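Long-range contacts in beta-Lactamase/D-Alanine Carboxypeptidase (Pseudomonas syringae pv. tomato, PDB 5EVI), which probably hydrolyses beta-lactams to substituted beta-amino acids, as a class C beta-lactamase linked to antibiotic resistance: residues Y278-H283 / Q311-V316; R237-N242 / G327-I332; G262-G267 / A301-P306. All coordinates share one frame; numbering follows the deposited sequence.

Contact 1 of 3, residues Y278-H283 / Q311-V316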
# COMPACT_ATOMS: atom_id res chain seq x y z
N TYR D 278 12.09 -1.97 -7.61
CA TYR D 278 12.95 -1.77 -8.77
C TYR D 278 14.40 -1.99 -8.33
O TYR D 278 14.85 -1.39 -7.35
CB TYR D 278 12.77 -0.37 -9.35
CG TYR D 278 11.33 -0.07 -9.71
CD1 TYR D 278 10.85 -0.30 -10.99
CD2 TYR D 278 10.43 0.42 -8.75
CE1 TYR D 278 9.53 -0.05 -11.33
CE2 TYR D 278 9.10 0.66 -9.07
CZ TYR D 278 8.65 0.42 -10.37
OH TYR D 278 7.33 0.64 -10.71
N PRO D 279 15.14 -2.84 -9.06
CA PRO D 279 16.50 -3.11 -8.67
C PRO D 279 17.46 -1.97 -9.03
O PRO D 279 17.28 -1.28 -10.03
CB PRO D 279 16.85 -4.38 -9.46
CG PRO D 279 16.02 -4.27 -10.69
CD PRO D 279 14.73 -3.66 -10.22
N THR D 280 18.46 -1.80 -8.18
CA THR D 280 19.56 -0.86 -8.42
C THR D 280 20.28 -1.28 -9.72
O THR D 280 20.34 -2.48 -10.03
CB THR D 280 20.54 -0.90 -7.23
OG1 THR D 280 21.44 0.21 -7.28
CG2 THR D 280 21.34 -2.20 -7.19
N PRO D 281 20.81 -0.30 -10.49
CA PRO D 281 20.70 1.16 -10.34
C PRO D 281 19.32 1.71 -10.73
O PRO D 281 18.72 1.29 -11.74
CB PRO D 281 21.79 1.70 -11.28
CG PRO D 281 22.06 0.60 -12.24
CD PRO D 281 21.85 -0.67 -11.47
N ILE D 282 18.85 2.67 -9.93
CA ILE D 282 17.48 3.19 -10.01
C ILE D 282 17.42 4.33 -11.03
O ILE D 282 18.13 5.33 -10.88
CB ILE D 282 17.01 3.70 -8.63
CG1 ILE D 282 17.10 2.57 -7.59
CG2 ILE D 282 15.58 4.23 -8.69
CD1 ILE D 282 17.23 3.08 -6.18
N HIS D 283 16.59 4.18 -12.06
CA HIS D 283 16.37 5.19 -13.09
C HIS D 283 14.96 5.76 -12.99
O HIS D 283 13.98 5.01 -12.98
CB HIS D 283 16.60 4.57 -14.48
CG HIS D 283 18.04 4.36 -14.82
ND1 HIS D 283 18.61 3.10 -14.89
CD2 HIS D 283 19.03 5.24 -15.09
CE1 HIS D 283 19.89 3.23 -15.19
NE2 HIS D 283 20.17 4.51 -15.33
N GLN D 311 15.36 -7.53 -1.13
CA GLN D 311 16.54 -6.92 -1.75
C GLN D 311 16.83 -5.58 -1.07
O GLN D 311 16.11 -4.59 -1.31
CB GLN D 311 16.32 -6.73 -3.25
CG GLN D 311 16.24 -8.04 -4.05
CD GLN D 311 17.45 -8.93 -3.83
OE1 GLN D 311 17.32 -10.13 -3.53
NE2 GLN D 311 18.63 -8.35 -3.93
N PRO D 312 17.88 -5.52 -0.22
CA PRO D 312 18.15 -4.26 0.49
C PRO D 312 18.41 -3.02 -0.37
O PRO D 312 18.17 -1.89 0.09
CB PRO D 312 19.40 -4.59 1.32
CG PRO D 312 19.30 -6.05 1.56
CD PRO D 312 18.77 -6.60 0.27
N THR D 313 18.92 -3.21 -1.58
CA THR D 313 19.30 -2.10 -2.46
C THR D 313 18.14 -1.61 -3.35
O THR D 313 18.30 -0.62 -4.06
CB THR D 313 20.48 -2.50 -3.36
OG1 THR D 313 20.17 -3.74 -4.02
CG2 THR D 313 21.75 -2.66 -2.57
N ALA D 314 16.99 -2.30 -3.33
CA ALA D 314 15.90 -2.01 -4.28
C ALA D 314 15.02 -0.88 -3.80
O ALA D 314 14.68 -0.83 -2.62
CB ALA D 314 15.03 -3.25 -4.49
N TRP D 315 14.62 -0.02 -4.73
CA TRP D 315 13.59 1.00 -4.49
C TRP D 315 12.21 0.35 -4.38
O TRP D 315 11.61 -0.04 -5.37
CB TRP D 315 13.62 2.03 -5.62
CG TRP D 315 12.66 3.16 -5.51
CD1 TRP D 315 11.31 3.15 -5.79
CD2 TRP D 315 12.98 4.51 -5.17
NE1 TRP D 315 10.78 4.40 -5.60
CE2 TRP D 315 11.79 5.26 -5.22
CE3 TRP D 315 14.17 5.15 -4.79
CZ2 TRP D 315 11.74 6.62 -4.90
CZ3 TRP D 315 14.13 6.52 -4.47
CH2 TRP D 315 12.92 7.24 -4.53
N VAL D 316 11.71 0.24 -3.15
CA VAL D 316 10.42 -0.38 -2.90
C VAL D 316 9.40 0.72 -2.70
O VAL D 316 9.62 1.63 -1.88
CB VAL D 316 10.45 -1.29 -1.66
CG1 VAL D 316 9.09 -1.99 -1.48
CG2 VAL D 316 11.60 -2.28 -1.76
O HOH W 1 18.65 -3.71 -6.18

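Contact 2 of 3, residues R237-N242 / G327-I332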
# COMPACT_ATOMS: atom_id res chain seq x y z
N ARG D 237 6.92 5.42 10.35
CA ARG D 237 7.28 4.34 11.29
C ARG D 237 7.12 2.96 10.64
O ARG D 237 7.96 2.08 10.84
CB ARG D 237 6.43 4.42 12.57
CG ARG D 237 6.97 3.62 13.75
CD ARG D 237 5.92 3.48 14.84
NE ARG D 237 6.50 3.40 16.18
CZ ARG D 237 6.97 2.30 16.77
NH1 ARG D 237 6.96 1.11 16.17
NH2 ARG D 237 7.48 2.39 18.00
N PHE D 238 6.04 2.79 9.88
CA PHE D 238 5.82 1.57 9.11
C PHE D 238 6.88 1.39 8.02
O PHE D 238 7.30 0.27 7.75
CB PHE D 238 4.42 1.56 8.49
CG PHE D 238 4.06 0.26 7.80
CD1 PHE D 238 4.09 -0.94 8.50
CD2 PHE D 238 3.66 0.25 6.47
CE1 PHE D 238 3.76 -2.14 7.87
CE2 PHE D 238 3.32 -0.94 5.84
CZ PHE D 238 3.37 -2.13 6.54
N VAL D 239 7.31 2.49 7.41
CA VAL D 239 8.44 2.48 6.47
C VAL D 239 9.74 2.07 7.19
O VAL D 239 10.53 1.28 6.67
CB VAL D 239 8.61 3.85 5.75
CG1 VAL D 239 9.92 3.91 4.95
CG2 VAL D 239 7.43 4.11 4.83
N GLU D 240 9.95 2.62 8.39
CA GLU D 240 11.09 2.22 9.22
C GLU D 240 11.03 0.75 9.68
O GLU D 240 12.08 0.10 9.79
CB GLU D 240 11.26 3.16 10.41
CG GLU D 240 11.85 4.50 9.99
CD GLU D 240 11.90 5.51 11.11
OE1 GLU D 240 12.02 5.12 12.30
OE2 GLU D 240 11.84 6.72 10.80
N ALA D 241 9.82 0.24 9.92
CA ALA D 241 9.62 -1.20 10.16
C ALA D 241 10.10 -2.04 8.98
O ALA D 241 10.75 -3.06 9.17
CB ALA D 241 8.16 -1.50 10.48
N ASN D 242 9.77 -1.60 7.76
CA ASN D 242 10.24 -2.26 6.53
C ASN D 242 11.73 -2.08 6.22
O ASN D 242 12.35 -2.97 5.63
CB ASN D 242 9.39 -1.82 5.33
CG ASN D 242 8.05 -2.52 5.30
OD1 ASN D 242 7.97 -3.69 4.94
ND2 ASN D 242 6.99 -1.81 5.70
N GLY D 327 -1.43 9.44 -2.14
CA GLY D 327 -0.21 9.22 -1.36
C GLY D 327 0.88 8.55 -2.16
O GLY D 327 0.61 8.03 -3.26
N TYR D 328 2.09 8.54 -1.60
CA TYR D 328 3.19 7.75 -2.13
C TYR D 328 4.20 7.36 -1.05
O TYR D 328 4.62 8.21 -0.25
CB TYR D 328 3.89 8.51 -3.26
CG TYR D 328 4.99 7.73 -3.98
CD1 TYR D 328 4.69 6.62 -4.75
CD2 TYR D 328 6.34 8.14 -3.90
CE1 TYR D 328 5.68 5.90 -5.40
CE2 TYR D 328 7.34 7.44 -4.58
CZ TYR D 328 6.99 6.32 -5.33
OH TYR D 328 7.96 5.60 -6.00
N VAL D 329 4.57 6.07 -1.02
CA VAL D 329 5.60 5.56 -0.11
C VAL D 329 6.78 5.08 -0.95
O VAL D 329 6.58 4.50 -2.02
CB VAL D 329 5.09 4.36 0.74
CG1 VAL D 329 6.20 3.80 1.62
CG2 VAL D 329 3.90 4.78 1.58
N ALA D 330 8.01 5.31 -0.49
CA ALA D 330 9.19 4.74 -1.15
C ALA D 330 10.34 4.58 -0.15
O ALA D 330 10.46 5.40 0.76
CB ALA D 330 9.60 5.63 -2.31
N PHE D 331 11.14 3.54 -0.30
CA PHE D 331 12.31 3.31 0.57
C PHE D 331 13.38 2.40 -0.07
O PHE D 331 13.11 1.72 -1.06
CB PHE D 331 11.88 2.80 1.96
CG PHE D 331 11.05 1.54 1.94
CD1 PHE D 331 11.63 0.30 2.21
CD2 PHE D 331 9.67 1.59 1.68
CE1 PHE D 331 10.87 -0.87 2.20
CE2 PHE D 331 8.92 0.42 1.64
CZ PHE D 331 9.51 -0.81 1.90
N ILE D 332 14.61 2.50 0.44
CA ILE D 332 15.71 1.60 0.06
C ILE D 332 16.35 1.16 1.38
O ILE D 332 16.93 1.99 2.09
CB ILE D 332 16.77 2.27 -0.83
CG1 ILE D 332 16.16 2.77 -2.14
CG2 ILE D 332 17.92 1.30 -1.11
CD1 ILE D 332 17.11 3.62 -2.96

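Contact 3 of 3, residues G262-G267 / A301-P306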
# COMPACT_ATOMS: atom_id res chain seq x y z
N GLY D 262 10.16 -10.90 -3.86
CA GLY D 262 9.84 -10.66 -5.26
C GLY D 262 9.38 -11.93 -5.93
O GLY D 262 10.15 -12.91 -6.04
N TYR D 263 8.14 -11.92 -6.41
CA TYR D 263 7.54 -13.13 -7.00
C TYR D 263 7.54 -13.10 -8.53
O TYR D 263 7.70 -14.14 -9.16
CB TYR D 263 6.12 -13.30 -6.50
CG TYR D 263 5.97 -13.70 -5.07
CD1 TYR D 263 6.07 -15.04 -4.68
CD2 TYR D 263 5.67 -12.75 -4.08
CE1 TYR D 263 5.90 -15.41 -3.35
CE2 TYR D 263 5.48 -13.11 -2.75
CZ TYR D 263 5.61 -14.44 -2.39
OH TYR D 263 5.43 -14.82 -1.10
N PHE D 264 7.36 -11.92 -9.14
CA PHE D 264 7.30 -11.80 -10.61
C PHE D 264 8.08 -10.60 -11.16
O PHE D 264 8.20 -9.56 -10.50
CB PHE D 264 5.84 -11.71 -11.06
CG PHE D 264 5.00 -12.87 -10.61
CD1 PHE D 264 4.94 -14.04 -11.37
CD2 PHE D 264 4.26 -12.80 -9.44
CE1 PHE D 264 4.18 -15.12 -10.96
CE2 PHE D 264 3.49 -13.87 -9.02
CZ PHE D 264 3.44 -15.03 -9.78
N LYS D 265 8.63 -10.76 -12.37
CA LYS D 265 9.11 -9.63 -13.17
C LYS D 265 7.96 -9.20 -14.08
O LYS D 265 7.39 -10.06 -14.77
CB LYS D 265 10.34 -10.02 -14.01
CG LYS D 265 11.67 -10.01 -13.25
CD LYS D 265 12.50 -8.76 -13.55
CE LYS D 265 13.36 -8.31 -12.38
NZ LYS D 265 14.15 -9.36 -11.70
N VAL D 266 7.62 -7.91 -14.06
CA VAL D 266 6.49 -7.35 -14.84
C VAL D 266 7.00 -6.09 -15.52
O VAL D 266 6.99 -5.01 -14.93
CB VAL D 266 5.25 -7.02 -13.96
CG1 VAL D 266 4.06 -6.60 -14.82
CG2 VAL D 266 4.86 -8.23 -13.11
N GLY D 267 7.48 -6.22 -16.76
CA GLY D 267 8.29 -5.17 -17.39
C GLY D 267 9.53 -4.92 -16.54
O GLY D 267 10.22 -5.88 -16.13
N ALA D 301 3.75 -11.39 -17.29
CA ALA D 301 4.62 -11.53 -16.14
C ALA D 301 5.43 -12.82 -16.26
O ALA D 301 5.02 -13.75 -16.95
CB ALA D 301 3.82 -11.54 -14.85
N ASP D 302 6.57 -12.86 -15.57
CA ASP D 302 7.47 -14.01 -15.55
C ASP D 302 7.79 -14.38 -14.11
O ASP D 302 8.28 -13.55 -13.34
CB ASP D 302 8.76 -13.67 -16.29
CG ASP D 302 8.52 -13.24 -17.72
OD1 ASP D 302 7.66 -13.83 -18.40
OD2 ASP D 302 9.22 -12.32 -18.19
N ALA D 303 7.52 -15.63 -13.73
CA ALA D 303 7.74 -16.10 -12.36
C ALA D 303 9.23 -16.13 -12.01
O ALA D 303 10.04 -16.66 -12.77
CB ALA D 303 7.13 -17.47 -12.16
N ILE D 304 9.57 -15.55 -10.86
CA ILE D 304 10.92 -15.65 -10.31
C ILE D 304 10.89 -16.88 -9.39
O ILE D 304 10.23 -16.86 -8.34
CB ILE D 304 11.33 -14.38 -9.53
CG1 ILE D 304 11.11 -13.12 -10.38
CG2 ILE D 304 12.79 -14.47 -9.09
CD1 ILE D 304 11.14 -11.82 -9.59
N GLU D 305 11.59 -17.94 -9.79
CA GLU D 305 11.57 -19.22 -9.08
C GLU D 305 13.01 -19.72 -8.84
O GLU D 305 13.73 -19.97 -9.80
CB GLU D 305 10.77 -20.25 -9.87
CG GLU D 305 9.28 -19.95 -9.91
CD GLU D 305 8.48 -21.03 -10.60
OE1 GLU D 305 7.89 -20.76 -11.66
OE2 GLU D 305 8.46 -22.17 -10.08
N PRO D 306 13.43 -19.84 -7.56
CA PRO D 306 12.68 -19.53 -6.33
C PRO D 306 12.41 -18.02 -6.17
O PRO D 306 13.12 -17.22 -6.79
CB PRO D 306 13.59 -20.06 -5.22
CG PRO D 306 14.96 -20.01 -5.79
CD PRO D 306 14.81 -20.28 -7.26
O HOH W 2 7.30 -16.69 -8.13

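Contact 1 of 3, residues Y278-H283 / Q311-V316
Tyr278 and Trp315 form an antiparallel hydrogen-bonded pair, their CA atoms 5.1 Å apart, where strands 276-278 and 315-321 run side by side. Each residue gives its N-H to the carbonyl of the other. Both bonds are well bent at the hydrogen. Tyr278 N lies 3.0 Å from Trp315 O and sits above the plane of that carbonyl. Trp315 N, also 3.0 Å from Tyr278 O, lies in the plane of its acceptor.

The two aromatic side chains leave the sheet on the same face. Trp315 has CG anti to its backbone N (chi1 -178°), whereas Tyr278 has CG beside its own N (chi1 -56°). They cross obliquely, and the nearest side-chain atoms are Tyr278 CD2 and Trp315 CD1 at 4.1 Å. The edge of the tyrosine ring also meets Trp315 O. Ile282, in the loop after the strand, meets Trp315 at about a right angle. Its CD1 reaches Trp315 CB at 3.8 Å and Trp315 CE3 at 3.9 Å. Leu287 of helix 284-290 packs on Tyr278, Ile282 and Trp315. The indole N-H is hydrogen-bonded to Tyr328 OH.

Gln311 to Ala314 make a type I turn that leads into the second strand. Beyond the strand pair, Thr280 and Thr313 cross obliquely, with Thr280 CG2 3.7 Å from Thr313 OG1. A water joins the same two residues: it accepts from Thr280 N at 2.8 Å and is hydrogen-bonded to Thr313 OG1. Pro281 follows a cis peptide bond in the bend that brings Ile282 back to Trp315.

The chemistry thus changes along the contact. Direct backbone pairing and apolar packing hold the buried end, while at the more exposed threonine end the link runs through a water, from Thr280 N to the Thr313 hydroxyl.

Contact 2 of 3, residues R237-N242 / G327-I332
Val239 has CG1 anti to its backbone N (chi1 171°), which sends CG1 to Phe331 and CG2 to Val329. Phe331 takes the crowded position, with CG between its backbone N and carbonyl carbon (chi1 57°), and its ring reaches on to Asn242. Asn242 has CG anti to its carbonyl carbon.

The two valines meet tip to tip. Val239 CG2 and Val329 CG1 are 3.5 Å apart, tighter than usual for carbon atoms. Val329 was modelled in two conformers, and this distance belongs to one of them. Val239 and Phe331 run alongside one another, pointing opposite ways, with CG1 of the valine 3.7 Å from CB of the phenylalanine. Further along the helix, Asn242 CB meets the end of the ring, 3.6 Å from Phe331 CZ.

The amide of Asn242 turns back to its own helix. Asn242 ND2 bonds to Phe238 O at 2.9 Å, from above the carbonyl plane. That oxygen also accepts from Asn242 N, so two bonds grip it. ND2 sits over the centre of one face of the Phe238 ring as well. Asn242 OD1 accepts from Arg260, which leaves the amide held at both ends.

Trp275 meets Phe331 edge-to-face. Tyr328, the residue before Val329, packs on helix 349-363. The side chain of Val329 comes close to, but does not contact, a serine-lysine SxxK pattern, consistent with a nearby active site. The axes of 237-242 and 327-332 cross at -32°. Helix 232-243 is thus laid on the central antiparallel sheet, as in the serine beta-lactamase and DD-peptidase fold.

Contact 3 of 3, residues G262-G267 / A301-P306
Three backbone hydrogen bonds join residues 262-267 to 301-306. Ile304 N gives the straightest one, to Tyr263 O at 2.9 Å (171° at the hydrogen), although it approaches from above the carbonyl plane. Lys265 and Asp302 form a hydrogen-bonded pair. Lys265 N binds Asp302 O at 3.0 Å, and Asp302 N returns a bond of the same length to Lys265 O. Both of these donors lie in the plane of their acceptor carbonyl. Phe264 and Ala303 make the adjoining non-hydrogen-bonded pair.

Side chains fill in on both faces. On the Phe264 face, the ring lies obliquely beside the other strand, with CD1 3.6 Å from Ala303 CA. Ala301 CB packs 3.9 Å from Val266 CG2. On the Lys265 face, Ile304 has CG1 beside its backbone N, and its CD1 reaches across to Phe264 C at 3.6 Å. Ile304 CD1 also lies 4.1 Å from Lys265 CG, where the two side chains cross obliquely.

This is a pair of antiparallel neighbours near one end of the large sheet of the class C beta-lactamase fold. The N-to-C directions of 262-266 and 302-304 make an angle of 148°. A classic beta bulge interrupts strand 262-266 on its other side, where Tyr263 and Phe264 both face Gln271.

A water bridges the Tyr263 end, donating to Tyr263 O at 2.8 Å and to Ile304 O. Tyr263 O therefore accepts from both the water and Ile304 N. Outside the pair, Phe111 and Thr115 pack against Tyr263 and Phe264, and Met295 packs on Val266. The carboxylate of Asp302 is engaged by Lys300 in a salt bridge. Beyond Ile304 the chain turns a corner at Glu305 and Pro306, with a cis peptide bond between those two residues.

All three contacts reach the same large antiparallel sheet. Contacts 1 and 2 meet directly, with centres about 14 Å apart, because strands 315-321 and 326-332 are neighbours in the sheet and successive in the chain. Contact 3 lies further toward the other end of the sheet, its centre about 15 Å from that of contact 1 and about 22 Å from that of contact 2, and touches neither. Along the chain, 237-242 comes first and 327-332 last, so contact 2 spans the other two. The segments of contacts 1 and 3 alternate between them. Strands between 262 and 332 build much of the sheet, with 299-308 placed on the far side of 262-266, and contact 2 joins it to helix 232-243.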